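Local coordinates for ferric uptake regulation protein (Helicobacter pylori, PDB 2XIG) that probably acts as a global repressor that uses ferrous iron as cofactor to bind the operators of the genes it controls, at residues C[44-52]-C[61-69]. The protein carries 2 engineered substitutions. Numbering follows the deposited sequence.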
loop_
_atom_site.group_PDB
_atom_site.type_symbol
_atom_site.label_atom_id
_atom_site.label_comp_id
_atom_site.label_asym_id
_atom_site.label_seq_id
_atom_site.Cartn_x
_atom_site.Cartn_y
_atom_site.Cartn_z
ATOM N N SER C 44 1.408 -11.958 -17.245
ATOM C CA SER C 44 2.293 -12.162 -16.110
ATOM C C SER C 44 3.161 -13.390 -16.352
ATOM O O SER C 44 2.807 -14.260 -17.142
ATOM C CB SER C 44 1.473 -12.358 -14.826
ATOM O OG SER C 44 0.746 -13.568 -14.904
ATOM N N PRO C 45 4.307 -13.473 -15.666
ATOM C CA PRO C 45 5.124 -14.684 -15.755
ATOM C C PRO C 45 4.327 -15.955 -15.435
ATOM O O PRO C 45 4.540 -16.975 -16.087
ATOM C CB PRO C 45 6.209 -14.442 -14.705
ATOM C CG PRO C 45 6.324 -12.956 -14.634
ATOM C CD PRO C 45 4.919 -12.450 -14.798
ATOM N N GLU C 46 3.427 -15.893 -14.453
ATOM C CA GLU C 46 2.587 -17.042 -14.126
ATOM C C GLU C 46 1.746 -17.486 -15.320
ATOM O O GLU C 46 1.678 -18.668 -15.630
ATOM C CB GLU C 46 1.679 -16.727 -12.925
ATOM C CG GLU C 46 2.422 -16.607 -11.597
ATOM C CD GLU C 46 1.592 -15.939 -10.499
ATOM O OE1 GLU C 46 1.362 -14.714 -10.586
ATOM O OE2 GLU C 46 1.184 -16.632 -9.541
ATOM N N GLU C 47 1.101 -16.536 -15.990
ATOM C CA GLU C 47 0.256 -16.863 -17.137
ATOM C C GLU C 47 1.062 -17.433 -18.298
ATOM O O GLU C 47 0.626 -18.351 -18.992
ATOM C CB GLU C 47 -0.481 -15.620 -17.619
ATOM C CG GLU C 47 -1.451 -15.043 -16.632
ATOM C CD GLU C 47 -2.152 -13.834 -17.199
ATOM O OE1 GLU C 47 -1.473 -12.814 -17.458
ATOM O OE2 GLU C 47 -3.384 -13.910 -17.383
ATOM N N ILE C 48 2.238 -16.863 -18.528
ATOM C CA ILE C 48 3.123 -17.376 -19.561
ATOM C C ILE C 48 3.519 -18.814 -19.245
ATOM O O ILE C 48 3.574 -19.667 -20.133
ATOM C CB ILE C 48 4.369 -16.473 -19.718
ATOM C CG1 ILE C 48 3.956 -15.111 -20.275
ATOM C CG2 ILE C 48 5.414 -17.124 -20.615
ATOM C CD1 ILE C 48 4.988 -14.007 -20.041
ATOM N N THR C 49 3.772 -19.086 -17.966
ATOM C CA THR C 49 4.154 -20.425 -17.538
ATOM C C THR C 49 2.995 -21.387 -17.778
ATOM O O THR C 49 3.197 -22.488 -18.289
ATOM C CB THR C 49 4.567 -20.444 -16.052
ATOM O OG1 THR C 49 5.665 -19.543 -15.855
ATOM C CG2 THR C 49 4.980 -21.849 -15.604
ATOM N N HIS C 50 1.786 -20.958 -17.414
ATOM C CA HIS C 50 0.582 -21.754 -17.650
ATOM C C HIS C 50 0.546 -22.211 -19.109
ATOM O O HIS C 50 0.342 -23.385 -19.397
ATOM C CB HIS C 50 -0.694 -20.947 -17.345
ATOM C CG HIS C 50 -1.103 -20.942 -15.897
ATOM N ND1 HIS C 50 -1.386 -22.095 -15.194
ATOM C CD2 HIS C 50 -1.320 -19.916 -15.036
ATOM C CE1 HIS C 50 -1.738 -21.782 -13.958
ATOM N NE2 HIS C 50 -1.705 -20.467 -13.834
ATOM N N SER C 51 0.726 -21.266 -20.033
ATOM C CA SER C 51 0.661 -21.578 -21.461
ATOM C C SER C 51 1.737 -22.582 -21.897
ATOM O O SER C 51 1.460 -23.547 -22.617
ATOM C CB SER C 51 0.781 -20.296 -22.288
ATOM O OG SER C 51 -0.196 -19.355 -21.890
ATOM N N ILE C 52 2.966 -22.342 -21.454
ATOM C CA ILE C 52 4.091 -23.213 -21.789
ATOM C C ILE C 52 3.902 -24.634 -21.245
ATOM O O ILE C 52 4.269 -25.616 -21.894
ATOM C CB ILE C 52 5.416 -22.619 -21.275
ATOM C CG1 ILE C 52 5.795 -21.397 -22.111
ATOM C CG2 ILE C 52 6.523 -23.665 -21.307
ATOM C CD1 ILE C 52 7.025 -20.702 -21.619
ATOM N N ILE C 61 8.763 -22.250 -13.161
ATOM C CA ILE C 61 8.559 -20.815 -13.340
ATOM C C ILE C 61 9.883 -20.062 -13.225
ATOM O O ILE C 61 10.052 -19.000 -13.836
ATOM C CB ILE C 61 7.473 -20.238 -12.381
ATOM C CG1 ILE C 61 7.079 -18.816 -12.800
ATOM C CG2 ILE C 61 7.930 -20.278 -10.920
ATOM C CD1 ILE C 61 5.752 -18.341 -12.198
ATOM N N SER C 62 10.835 -20.618 -12.475
ATOM C CA SER C 62 12.179 -20.020 -12.428
ATOM C C SER C 62 12.822 -19.958 -13.810
ATOM O O SER C 62 13.545 -19.010 -14.125
ATOM C CB SER C 62 13.098 -20.778 -11.465
ATOM O OG SER C 62 13.232 -22.131 -11.848
ATOM N N SER C 63 12.562 -20.962 -14.641
ATOM C CA SER C 63 13.149 -20.960 -15.982
ATOM C C SER C 63 12.510 -19.870 -16.837
ATOM O O SER C 63 13.188 -19.217 -17.640
ATOM C CB SER C 63 13.075 -22.346 -16.645
ATOM O OG SER C 63 11.761 -22.668 -17.065
ATOM N N VAL C 64 11.212 -19.645 -16.639
ATOM C CA VAL C 64 10.507 -18.597 -17.372
ATOM C C VAL C 64 10.993 -17.200 -16.991
ATOM O O VAL C 64 11.201 -16.355 -17.865
ATOM C CB VAL C 64 8.979 -18.726 -17.243
ATOM C CG1 VAL C 64 8.293 -17.504 -17.849
ATOM C CG2 VAL C 64 8.513 -20.010 -17.933
ATOM N N TYR C 65 11.205 -16.968 -15.699
ATOM C CA TYR C 65 11.758 -15.694 -15.247
ATOM C C TYR C 65 13.109 -15.422 -15.886
ATOM O O TYR C 65 13.349 -14.323 -16.384
ATOM C CB TYR C 65 11.891 -15.634 -13.716
ATOM C CG TYR C 65 10.684 -15.024 -13.039
ATOM C CD1 TYR C 65 10.664 -13.682 -12.688
ATOM C CD2 TYR C 65 9.551 -15.787 -12.784
ATOM C CE1 TYR C 65 9.546 -13.118 -12.079
ATOM C CE2 TYR C 65 8.439 -15.236 -12.188
ATOM C CZ TYR C 65 8.441 -13.908 -11.834
ATOM O OH TYR C 65 7.330 -13.374 -11.231
ATOM N N ARG C 66 13.990 -16.419 -15.855
ATOM C CA ARG C 66 15.311 -16.281 -16.455
ATOM C C ARG C 66 15.213 -15.893 -17.938
ATOM O O ARG C 66 15.898 -14.982 -18.399
ATOM C CB ARG C 66 16.101 -17.579 -16.301
ATOM C CG ARG C 66 17.483 -17.538 -16.917
ATOM C CD ARG C 66 18.229 -18.858 -16.694
ATOM N NE ARG C 66 18.059 -19.300 -15.316
ATOM C CZ ARG C 66 17.456 -20.427 -14.950
ATOM N NH1 ARG C 66 16.992 -21.271 -15.861
ATOM N NH2 ARG C 66 17.339 -20.718 -13.666
ATOM N N ILE C 67 14.356 -16.597 -18.671
ATOM C CA ILE C 67 14.080 -16.274 -20.068
ATOM C C ILE C 67 13.550 -14.848 -20.243
ATOM O O ILE C 67 14.007 -14.113 -21.130
ATOM C CB ILE C 67 13.080 -17.284 -20.679
ATOM C CG1 ILE C 67 13.762 -18.635 -20.911
ATOM C CG2 ILE C 67 12.475 -16.732 -21.973
ATOM C CD1 ILE C 67 12.808 -19.732 -21.318
ATOM N N LEU C 68 12.581 -14.465 -19.406
ATOM C CA LEU C 68 11.984 -13.139 -19.474
ATOM C C LEU C 68 13.028 -12.053 -19.237
ATOM O O LEU C 68 13.036 -11.027 -19.918
ATOM C CB LEU C 68 10.834 -13.001 -18.464
ATOM C CG LEU C 68 9.554 -13.759 -18.831
ATOM C CD1 LEU C 68 8.523 -13.716 -17.704
ATOM C CD2 LEU C 68 8.946 -13.218 -20.116
ATOM N N ASN C 69 13.910 -12.280 -18.273
ATOM C CA ASN C 69 14.961 -11.305 -17.983
ATOM C C ASN C 69 15.897 -11.083 -19.172
ATOM O O ASN C 69 16.265 -9.953 -19.474
ATOM C CB ASN C 69 15.753 -11.707 -16.739
ATOM C CG ASN C 69 14.945 -11.545 -15.455
ATOM O OD1 ASN C 69 14.114 -10.644 -15.344
ATOM N ND2 ASN C 69 15.189 -12.419 -14.484
#
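Pro45, Ile48, Thr49 and Ile52 pack on Ile61, Val64, Tyr65 and Leu68 where helices 45-52 and 61-73 cross in the winged-helix DNA-binding domain of Fur; by the topology of that fold, they are the helix-turn-helix pair, the second being the probable recognition helix. The axes of the short segments 45-52 and 61-69 pass 9.6 Å apart at 115°. Val64 is the central knob, set among Pro45, Ile48, Thr49 and Ile52. Its methyl CG1, anti to the backbone N (chi1 172°), lies 4.0 Å from Ile48 CG2, while CG2 meets Ile52 CD1, the two side chains running alongside in opposite senses. Thr49 OG1 lines the pocket beside both methyls, 3.6 Å from Val64 CG2.

Toward the start of helix 45-52, the pyrrolidine of Pro45 lies obliquely against the Tyr65 ring, with CB 3.5 Å from CE2 and CG beside CZ and OH. Leu68 CD1 reaches the same proline CG at 3.9 Å, and its other methyl, CD2, meets Ile48 CD1 tip to tip. In the first turn of helix 61-73, chi1 of Ile61 (-168°) puts CG1 3.4 Å from Thr49 OG1, and the extended chain beyond it brings CD1 to Glu46 CG.

That hydroxyl, lying between Ile61 and Val64, donates to Pro45 O at 2.8 Å from above the carbonyl plane, while Thr49 N approaches the same oxygen from the opposite face. Ser44 and Glu47 close the helix start with a capping box. Helix 27-38 adds Val32 and Leu36 to this core, and Tyr89 of strand 86-91 covers Pro45 and Leu68.

No hydrogen bond joins the two segments: the contact is mainly apolar, held by van der Waals packing, and the threonine proton is spent within its own helix.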